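Local coordinates for protein aldehyde dehydrogenase (Burkholderia cenocepacia, PDB 4O6R) that probably oxidises aldehydes with NAD(P)+ as the electron acceptor, and binds AMP in a nucleotide pocket, at residues R300-F305 with V398-S403; E307-L312 with P374-A379; I263-A268 with L427-R432. All coordinates share one frame; numbering follows the deposited sequence. Where two conformers were deposited one is given.

All three contacts fasten helices to the seven-stranded sheet of the catalytic domain, well away from the AMP site. Contacts 1 and 2 share helix 302-315 and the neighbouring strands 395-401 and 375-378; their centres lie about 13 Å apart. The chemistry changes along that helix: its first turn is joined by charges in the partly buried contact 1, while the next turns bury apolar side chains in contact 2. Contact 3 sits at the end of strand 261-264, on the opposite face of the sheet, where a partly buried arginine of helix 427-436 combines a stack with polar bonds. Phe-401 of contact 1 touches Phe-265 of contact 3; contacts 2 and 3 do not touch.

Contact 1 of 3, residues R300-F305 with V398-S403; sequences RIADAF and VLRFGS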
loop_
_atom_site.group_PDB
_atom_site.type_symbol
_atom_site.label_atom_id
_atom_site.label_comp_id
_atom_site.label_asym_id
_atom_site.label_seq_id
_atom_site.Cartn_x
_atom_site.Cartn_y
_atom_site.Cartn_z
ATOM N N ARG A 300 -15.497 39.525 14.425
ATOM C CA ARG A 300 -14.869 40.030 15.642
ATOM C C ARG A 300 -13.429 40.489 15.445
ATOM O O ARG A 300 -13.005 41.381 16.143
ATOM C CB ARG A 300 -14.942 39.007 16.794
ATOM C CG ARG A 300 -16.343 38.784 17.338
ATOM C CD ARG A 300 -16.796 40.005 18.146
ATOM N NE ARG A 300 -18.248 40.210 18.147
ATOM C CZ ARG A 300 -19.093 39.697 19.041
ATOM N NH1 ARG A 300 -18.653 38.906 20.025
ATOM N NH2 ARG A 300 -20.392 39.972 18.937
ATOM N N ILE A 301 -12.698 39.888 14.510
ATOM C CA ILE A 301 -11.283 40.247 14.275
ATOM C C ILE A 301 -11.015 40.915 12.923
ATOM O O ILE A 301 -9.879 41.311 12.625
ATOM C CB ILE A 301 -10.326 39.056 14.508
ATOM C CG1 ILE A 301 -10.652 37.806 13.672
ATOM C CG2 ILE A 301 -10.343 38.643 15.967
ATOM C CD1 ILE A 301 -10.369 37.933 12.212
ATOM N N ALA A 302 -12.057 41.073 12.104
ATOM C CA ALA A 302 -11.838 41.549 10.721
ATOM C C ALA A 302 -11.147 42.896 10.659
ATOM O O ALA A 302 -10.152 43.032 9.973
ATOM C CB ALA A 302 -13.146 41.577 9.959
ATOM N N ASP A 303 -11.637 43.869 11.430
ATOM C CA ASP A 303 -11.090 45.209 11.381
ATOM C C ASP A 303 -9.662 45.250 11.897
ATOM O O ASP A 303 -8.796 45.845 11.262
ATOM C CB ASP A 303 -12.009 46.210 12.106
ATOM C CG ASP A 303 -13.407 46.289 11.447
ATOM O OD1 ASP A 303 -13.488 46.600 10.259
ATOM O OD2 ASP A 303 -14.438 45.958 12.090
ATOM N N ALA A 304 -9.410 44.557 13.001
ATOM C CA ALA A 304 -8.077 44.435 13.567
ATOM C C ALA A 304 -7.077 43.811 12.573
ATOM O O ALA A 304 -5.999 44.378 12.318
ATOM C CB ALA A 304 -8.134 43.596 14.832
ATOM N N PHE A 305 -7.468 42.681 12.002
ATOM C CA PHE A 305 -6.687 41.992 11.003
ATOM C C PHE A 305 -6.369 42.905 9.809
ATOM O O PHE A 305 -5.216 43.028 9.395
ATOM C CB PHE A 305 -7.460 40.792 10.518
ATOM C CG PHE A 305 -6.653 39.863 9.644
ATOM C CD1 PHE A 305 -6.374 40.197 8.328
ATOM C CD2 PHE A 305 -6.192 38.652 10.144
ATOM C CE1 PHE A 305 -5.632 39.351 7.522
ATOM C CE2 PHE A 305 -5.448 37.815 9.344
ATOM C CZ PHE A 305 -5.176 38.151 8.039
ATOM N N VAL A 398 -11.884 40.412 0.285
ATOM C CA VAL A 398 -12.206 40.186 1.681
ATOM C C VAL A 398 -13.694 40.063 1.859
ATOM O O VAL A 398 -14.472 40.900 1.347
ATOM C CB VAL A 398 -11.721 41.323 2.570
ATOM C CG1 VAL A 398 -11.881 40.961 4.048
ATOM C CG2 VAL A 398 -10.277 41.651 2.270
ATOM N N LEU A 399 -14.065 39.045 2.634
ATOM C CA LEU A 399 -15.433 38.765 3.018
ATOM C C LEU A 399 -15.441 38.496 4.534
ATOM O O LEU A 399 -14.429 38.059 5.088
ATOM C CB LEU A 399 -15.928 37.520 2.279
ATOM C CG LEU A 399 -15.989 37.595 0.746
ATOM C CD1 LEU A 399 -16.043 36.227 0.117
ATOM C CD2 LEU A 399 -17.163 38.442 0.323
ATOM N N ARG A 400 -16.557 38.779 5.198
ATOM C CA ARG A 400 -16.678 38.572 6.630
ATOM C C ARG A 400 -17.757 37.530 6.936
ATOM O O ARG A 400 -18.666 37.330 6.134
ATOM C CB ARG A 400 -17.038 39.894 7.328
ATOM C CG ARG A 400 -15.976 40.956 7.136
ATOM C CD ARG A 400 -16.342 42.223 7.858
ATOM N NE ARG A 400 -15.446 43.310 7.529
ATOM C CZ ARG A 400 -15.080 44.243 8.391
ATOM N NH1 ARG A 400 -15.510 44.207 9.649
ATOM N NH2 ARG A 400 -14.237 45.184 7.997
ATOM N N PHE A 401 -17.650 36.907 8.106
ATOM C CA PHE A 401 -18.615 35.913 8.566
ATOM C C PHE A 401 -18.759 35.925 10.060
ATOM O O PHE A 401 -17.930 36.499 10.768
ATOM C CB PHE A 401 -18.198 34.503 8.116
ATOM C CG PHE A 401 -16.976 33.957 8.831
ATOM C CD1 PHE A 401 -15.701 34.308 8.413
ATOM C CD2 PHE A 401 -17.098 33.129 9.942
ATOM C CE1 PHE A 401 -14.571 33.806 9.050
ATOM C CE2 PHE A 401 -15.981 32.618 10.580
ATOM C CZ PHE A 401 -14.709 32.961 10.133
ATOM N N GLY A 402 -19.819 35.269 10.532
ATOM C CA GLY A 402 -20.167 35.251 11.948
ATOM C C GLY A 402 -20.363 33.900 12.629
ATOM O O GLY A 402 -20.413 33.877 13.854
ATOM N N SER A 403 -20.581 32.816 11.858
ATOM C CA SER A 403 -20.684 31.447 12.369
ATOM C C SER A 403 -19.793 30.536 11.505
ATOM O O SER A 403 -19.479 30.881 10.387
ATOM C CB SER A 403 -22.126 30.993 12.257
ATOM O OG SER A 403 -22.473 30.908 10.888
#
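Where helix 302-315 starts its run across the seven-stranded sheet of the catalytic domain, its first turn is tied to strand 395-401 by a salt bridge between Asp-303 and Arg-400. The arginine leaves the strand with its chain extended from CG to NE and reaches the helix end-on, using both terminal nitrogens, one for each carboxylate oxygen. NH2 of Arg-400 lies 2.8 Å from OD1 of Asp-303, and NH1 of Arg-400 lies 3.2 Å from OD2 of Asp-303. A weak third bond runs from NH1 of Arg-400 to OD1 of Asp-303. The fit is not coplanar: the oxygens sit close to the guanidinium plane, but the carboxylate is tilted 57° against it, so the N-H groups arrive from above the carboxylate plane.

Ala-302 fills in beneath. Its CB lies over one guanidinium face, towards the rim, with NH1 of Arg-400 at 3.5 Å, and it also meets the aliphatic part of the arginine, CD of Arg-400 being 3.9 Å from CB of Ala-302. The alanine also touches Leu-297 of the adjacent strand 294-298.

Arg-400 has two further acidic partners: Glu-378 of strand 375-378 takes NE, and Glu-299 takes NH1. One cation thus gathers three carboxylates, which should offset their mutual repulsion and hold the guanidinium against rotation. Asp-303, in the first turn of its helix, would probably be favoured as an anion by the positive end of the helix dipole as well.

Contact 2 of 3, residues E307-L312 with P374-A379; sequences ERFVAL and PTIVEA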
loop_
_atom_site.group_PDB
_atom_site.type_symbol
_atom_site.label_atom_id
_atom_site.label_comp_id
_atom_site.label_asym_id
_atom_site.label_seq_id
_atom_site.Cartn_x
_atom_site.Cartn_y
_atom_site.Cartn_z
ATOM N N GLU A 307 -6.406 46.194 9.499
ATOM C CA GLU A 307 -5.544 47.332 9.736
ATOM C C GLU A 307 -4.076 46.929 9.646
ATOM O O GLU A 307 -3.247 47.650 9.043
ATOM C CB GLU A 307 -5.853 47.991 11.076
ATOM C CG GLU A 307 -5.122 49.298 11.274
ATOM C CD GLU A 307 -5.484 49.967 12.585
ATOM O OE1 GLU A 307 -6.186 49.325 13.407
ATOM O OE2 GLU A 307 -5.047 51.120 12.802
ATOM N N ARG A 308 -3.744 45.780 10.225
ATOM C CA ARG A 308 -2.375 45.303 10.172
ATOM C C ARG A 308 -2.001 44.748 8.775
ATOM O O ARG A 308 -0.923 44.997 8.274
ATOM C CB ARG A 308 -2.151 44.245 11.260
ATOM C CG ARG A 308 -2.162 44.875 12.650
ATOM C CD ARG A 308 -2.430 43.854 13.720
ATOM N NE ARG A 308 -1.284 42.963 13.878
ATOM C CZ ARG A 308 -1.223 41.961 14.748
ATOM N NH1 ARG A 308 -2.260 41.648 15.507
ATOM N NH2 ARG A 308 -0.140 41.228 14.805
ATOM N N PHE A 309 -2.913 44.010 8.178
ATOM C CA PHE A 309 -2.706 43.391 6.866
ATOM C C PHE A 309 -2.554 44.415 5.742
ATOM O O PHE A 309 -1.660 44.276 4.885
ATOM C CB PHE A 309 -3.873 42.449 6.576
ATOM C CG PHE A 309 -3.783 41.720 5.264
ATOM C CD1 PHE A 309 -2.729 40.890 4.984
ATOM C CD2 PHE A 309 -4.787 41.837 4.349
ATOM C CE1 PHE A 309 -2.647 40.211 3.776
ATOM C CE2 PHE A 309 -4.742 41.144 3.144
ATOM C CZ PHE A 309 -3.672 40.349 2.849
ATOM N N VAL A 310 -3.408 45.446 5.761
ATOM C CA VAL A 310 -3.311 46.541 4.793
ATOM C C VAL A 310 -1.970 47.271 4.963
ATOM O O VAL A 310 -1.275 47.540 3.994
ATOM C CB VAL A 310 -4.506 47.514 4.909
ATOM C CG1 VAL A 310 -4.283 48.743 4.066
ATOM C CG2 VAL A 310 -5.788 46.846 4.445
ATOM N N ALA A 311 -1.566 47.520 6.201
ATOM C CA ALA A 311 -0.273 48.172 6.444
ATOM C C ALA A 311 0.868 47.359 5.889
ATOM O O ALA A 311 1.701 47.897 5.186
ATOM C CB ALA A 311 -0.058 48.473 7.920
ATOM N N LEU A 312 0.878 46.051 6.159
ATOM C CA LEU A 312 1.939 45.177 5.637
ATOM C C LEU A 312 1.975 45.187 4.100
ATOM O O LEU A 312 3.031 45.320 3.491
ATOM C CB LEU A 312 1.735 43.747 6.139
ATOM C CG LEU A 312 2.696 42.683 5.628
ATOM C CD1 LEU A 312 4.123 43.098 5.921
ATOM C CD2 LEU A 312 2.339 41.368 6.281
ATOM N N PRO A 374 0.143 45.651 -4.578
ATOM C CA PRO A 374 -0.702 44.709 -3.840
ATOM C C PRO A 374 -2.047 45.351 -3.579
ATOM O O PRO A 374 -2.105 46.493 -3.113
ATOM C CB PRO A 374 0.063 44.481 -2.533
ATOM C CG PRO A 374 1.484 44.776 -2.867
ATOM C CD PRO A 374 1.456 45.848 -3.935
ATOM N N THR A 375 -3.106 44.644 -3.932
ATOM C CA THR A 375 -4.449 45.198 -3.957
ATOM C C THR A 375 -5.364 44.366 -3.036
ATOM O O THR A 375 -5.362 43.136 -3.095
ATOM C CB THR A 375 -4.966 45.222 -5.394
ATOM O OG1 THR A 375 -4.109 46.042 -6.202
ATOM C CG2 THR A 375 -6.344 45.771 -5.464
ATOM N N ILE A 376 -6.074 45.064 -2.156
ATOM C CA ILE A 376 -6.999 44.487 -1.195
ATOM C C ILE A 376 -8.359 45.156 -1.363
ATOM O O ILE A 376 -8.464 46.376 -1.226
ATOM C CB ILE A 376 -6.484 44.710 0.251
ATOM C CG1 ILE A 376 -5.145 44.026 0.457
ATOM C CG2 ILE A 376 -7.479 44.184 1.295
ATOM C CD1 ILE A 376 -4.492 44.421 1.769
ATOM N N VAL A 377 -9.394 44.357 -1.632
ATOM C CA VAL A 377 -10.730 44.868 -1.873
ATOM C C VAL A 377 -11.700 44.180 -0.946
ATOM O O VAL A 377 -11.777 42.953 -0.946
ATOM C CB VAL A 377 -11.216 44.581 -3.311
ATOM C CG1 VAL A 377 -12.652 45.011 -3.482
ATOM C CG2 VAL A 377 -10.334 45.275 -4.316
ATOM N N GLU A 378 -12.451 44.958 -0.176
ATOM C CA GLU A 378 -13.516 44.390 0.606
ATOM C C GLU A 378 -14.780 44.340 -0.240
ATOM O O GLU A 378 -15.256 45.386 -0.688
ATOM C CB GLU A 378 -13.713 45.150 1.904
ATOM C CG GLU A 378 -14.703 44.452 2.817
ATOM C CD GLU A 378 -14.391 44.580 4.316
ATOM O OE1 GLU A 378 -13.553 45.400 4.767
ATOM O OE2 GLU A 378 -15.034 43.835 5.047
ATOM N N ALA A 379 -15.312 43.135 -0.473
ATOM C CA ALA A 379 -16.463 42.968 -1.384
ATOM C C ALA A 379 -17.785 43.167 -0.677
ATOM O O ALA A 379 -17.924 42.850 0.498
ATOM C CB ALA A 379 -16.458 41.608 -2.035
#
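Ile-376 pushes its CD1 methyl between Phe-309 and Val-310, two successive residues of helix 302-315, in a purely apolar contact that seats the helix on the seven-stranded sheet of the catalytic domain. The closest approach is from CD1 of Ile-376 to CE2 of Phe-309, 3.6 Å, with CD2 of Phe-309 almost as near to the same methyl at 3.7 Å. The isoleucine meets this CD2-CE2 side of the ring at a slant. Farther back along its branch, CG1 of Ile-376 is 4.0 Å from CE2 of Phe-309.

Val-310 adds one branch alone: its CG2 lies 3.8 Å from CD1 of Ile-376. The other methyl, CG1, is anti to the backbone N (chi1 171°), which leaves CG2 as the branch turned to the isoleucine. Phe-309 likewise carries its ring anti to its own backbone N (chi1 -179°), and although its CB does not point at the strand, the ring reaches across to it.

Behind this first shell stand the two strands that flank 375-378 in the sheet: Val-396 of strand 395-401 touches both Phe-309 and Ile-376, while Leu-355 and Thr-356 of strand 353-356, antiparallel and outermost in this chain's sheet, touch both Val-310 and Ile-376. The backbone of Ile-376 is hydrogen-bonded to that strand. Helix 270-282 packs beside helix 302-315, with Ala-277 against Phe-309. Within the helix, one turn is closed by the backbone bond from N of Leu-312 to O of Arg-308, 3.0 Å long.

Contact 3 of 3, residues I263-A268 with L427-R432; sequences IVFDDA and LSRAHR
Arg-429 sends its CG out anti to the backbone N (chi1 173°) and then bends at chi3 (-77°), a kink that lays the end of the chain flat over the ring of Phe-265. The phenylalanine presents one face to it. CD of Arg-429 stands 3.5 Å from the centroid of the Phe-265 ring, almost exactly on the ring normal, as a CH-pi contact, and the guanidinium continues the overlap with its plane only 5° from that of the ring. This is an offset cation-pi stack: the group centres are 4.3 Å apart, with CD1 of Phe-265 3.5 Å from NE of Arg-429 and lying under the rim of the guanidinium.

Phe-265 follows directly on strand 261-264 of the catalytic domain's seven-stranded sheet and begins a type I beta turn that ends at Ala-268. The turn brings two aspartates round to the same arginine. OD1 of Asp-267 makes a salt bridge of 3.3 Å to NH1 of Arg-429 at the guanidinium edge, the carboxylate standing nearly perpendicular to that plane. Asp-266 is reached through a water, which donates to its OD1 at 2.7 Å and accepts from NH1 of Arg-429, also at 2.7 Å.

Thr-424 OG1 bonds both to OD1 of Asp-267 and to NH1 of Arg-429, and Asp-404 takes NE in a second salt bridge. The ring of Phe-265 also meets Phe-401 edge to face. Helix 427-436 is at the same time an assembly element: NE2 of His-431 is hydrogen-bonded to NE2 of His-431 in a neighbouring subunit, and Arg-432 forms a salt bridge with Asp-487 of another.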
loop_
_atom_site.group_PDB
_atom_site.type_symbol
_atom_site.label_atom_id
_atom_site.label_comp_id
_atom_site.label_asym_id
_atom_site.label_seq_id
_atom_site.Cartn_x
_atom_site.Cartn_y
_atom_site.Cartn_z
ATOM N N ILE A 263 -9.462 31.341 5.536
ATOM C CA ILE A 263 -10.453 31.689 6.536
ATOM C C ILE A 263 -9.754 31.939 7.874
ATOM O O ILE A 263 -8.981 31.108 8.338
ATOM C CB ILE A 263 -11.484 30.544 6.727
ATOM C CG1 ILE A 263 -12.084 30.099 5.397
ATOM C CG2 ILE A 263 -12.589 30.958 7.687
ATOM C CD1 ILE A 263 -12.836 28.777 5.447
ATOM N N VAL A 264 -10.025 33.084 8.487
ATOM C CA VAL A 264 -9.440 33.423 9.761
ATOM C C VAL A 264 -10.539 33.493 10.814
ATOM O O VAL A 264 -11.410 34.382 10.808
ATOM C CB VAL A 264 -8.652 34.743 9.675
ATOM C CG1 VAL A 264 -7.982 35.093 10.994
ATOM C CG2 VAL A 264 -7.635 34.651 8.549
ATOM N N PHE A 265 -10.468 32.562 11.749
ATOM C CA PHE A 265 -11.392 32.508 12.856
ATOM C C PHE A 265 -10.978 33.438 14.000
ATOM O O PHE A 265 -9.848 33.932 14.061
ATOM C CB PHE A 265 -11.555 31.069 13.338
ATOM C CG PHE A 265 -12.380 30.233 12.423
ATOM C CD1 PHE A 265 -13.763 30.212 12.540
ATOM C CD2 PHE A 265 -11.784 29.496 11.411
ATOM C CE1 PHE A 265 -14.531 29.459 11.656
ATOM C CE2 PHE A 265 -12.536 28.729 10.543
ATOM C CZ PHE A 265 -13.920 28.714 10.654
ATOM N N ASP A 266 -11.905 33.677 14.919
ATOM C CA ASP A 266 -11.657 34.693 15.955
ATOM C C ASP A 266 -10.660 34.226 17.011
ATOM O O ASP A 266 -10.168 35.038 17.797
ATOM C CB ASP A 266 -12.962 35.261 16.563
ATOM C CG ASP A 266 -13.724 34.277 17.385
ATOM O OD1 ASP A 266 -13.626 33.068 17.175
ATOM O OD2 ASP A 266 -14.429 34.721 18.294
ATOM N N ASP A 267 -10.324 32.941 16.999
ATOM C CA ASP A 267 -9.325 32.426 17.915
ATOM C C ASP A 267 -7.949 32.190 17.212
ATOM O O ASP A 267 -7.063 31.548 17.760
ATOM C CB ASP A 267 -9.857 31.151 18.560
ATOM C CG ASP A 267 -9.831 29.979 17.609
ATOM O OD1 ASP A 267 -9.959 30.225 16.387
ATOM O OD2 ASP A 267 -9.636 28.837 18.068
ATOM N N ALA A 268 -7.784 32.696 15.986
ATOM C CA ALA A 268 -6.538 32.533 15.254
ATOM C C ALA A 268 -5.405 33.329 15.938
ATOM O O ALA A 268 -5.652 34.337 16.613
ATOM C CB ALA A 268 -6.711 33.022 13.832
ATOM N N LEU A 427 -9.244 22.592 18.045
ATOM C CA LEU A 427 -9.017 21.255 17.542
ATOM C C LEU A 427 -10.150 20.719 16.672
ATOM O O LEU A 427 -9.905 20.370 15.522
ATOM C CB LEU A 427 -8.816 20.316 18.732
ATOM C CG LEU A 427 -8.651 18.816 18.430
ATOM C CD1 LEU A 427 -7.459 18.529 17.529
ATOM C CD2 LEU A 427 -8.502 18.045 19.692
ATOM N N SER A 428 -11.366 20.631 17.229
ATOM C CA SER A 428 -12.495 20.044 16.480
ATOM C C SER A 428 -12.803 20.840 15.209
ATOM O O SER A 428 -12.975 20.277 14.138
ATOM C CB SER A 428 -13.746 19.941 17.348
ATOM O OG SER A 428 -13.508 19.079 18.452
ATOM N N ARG A 429 -12.837 22.157 15.332
ATOM C CA ARG A 429 -13.169 23.015 14.194
ATOM C C ARG A 429 -12.182 22.784 13.059
ATOM O O ARG A 429 -12.595 22.674 11.919
ATOM C CB ARG A 429 -13.145 24.489 14.576
ATOM C CG ARG A 429 -13.308 25.440 13.378
ATOM C CD ARG A 429 -13.025 26.859 13.810
ATOM N NE ARG A 429 -14.126 27.431 14.551
ATOM C CZ ARG A 429 -14.041 28.312 15.538
ATOM N NH1 ARG A 429 -12.882 28.724 16.033
ATOM N NH2 ARG A 429 -15.161 28.771 16.058
ATOM N N ALA A 430 -10.886 22.709 13.373
ATOM C CA ALA A 430 -9.873 22.536 12.329
ATOM C C ALA A 430 -10.173 21.324 11.448
ATOM O O ALA A 430 -10.218 21.440 10.207
ATOM C CB ALA A 430 -8.470 22.434 12.942
ATOM N N HIS A 431 -10.413 20.182 12.074
ATOM C CA HIS A 431 -10.583 18.961 11.314
ATOM C C HIS A 431 -11.957 18.893 10.648
ATOM O O HIS A 431 -12.088 18.364 9.544
ATOM C CB HIS A 431 -10.334 17.722 12.178
ATOM C CG HIS A 431 -8.938 17.640 12.696
ATOM N ND1 HIS A 431 -7.854 17.331 11.896
ATOM C CD2 HIS A 431 -8.439 17.880 13.926
ATOM C CE1 HIS A 431 -6.754 17.372 12.617
ATOM N NE2 HIS A 431 -7.083 17.712 13.848
ATOM N N ARG A 432 -12.964 19.411 11.342
ATOM C CA ARG A 432 -14.327 19.409 10.833
ATOM C C ARG A 432 -14.417 20.286 9.584
ATOM O O ARG A 432 -14.958 19.880 8.550
ATOM C CB ARG A 432 -15.266 19.944 11.923
ATOM C CG ARG A 432 -16.723 19.907 11.556
ATOM C CD ARG A 432 -17.587 20.613 12.599
ATOM N NE ARG A 432 -17.459 20.033 13.931
ATOM C CZ ARG A 432 -17.034 20.655 15.038
ATOM N NH1 ARG A 432 -16.630 21.932 15.043
ATOM N NH2 ARG A 432 -16.970 19.959 16.172
HETATM O O HOH W 1 -13.304 30.574 18.013
#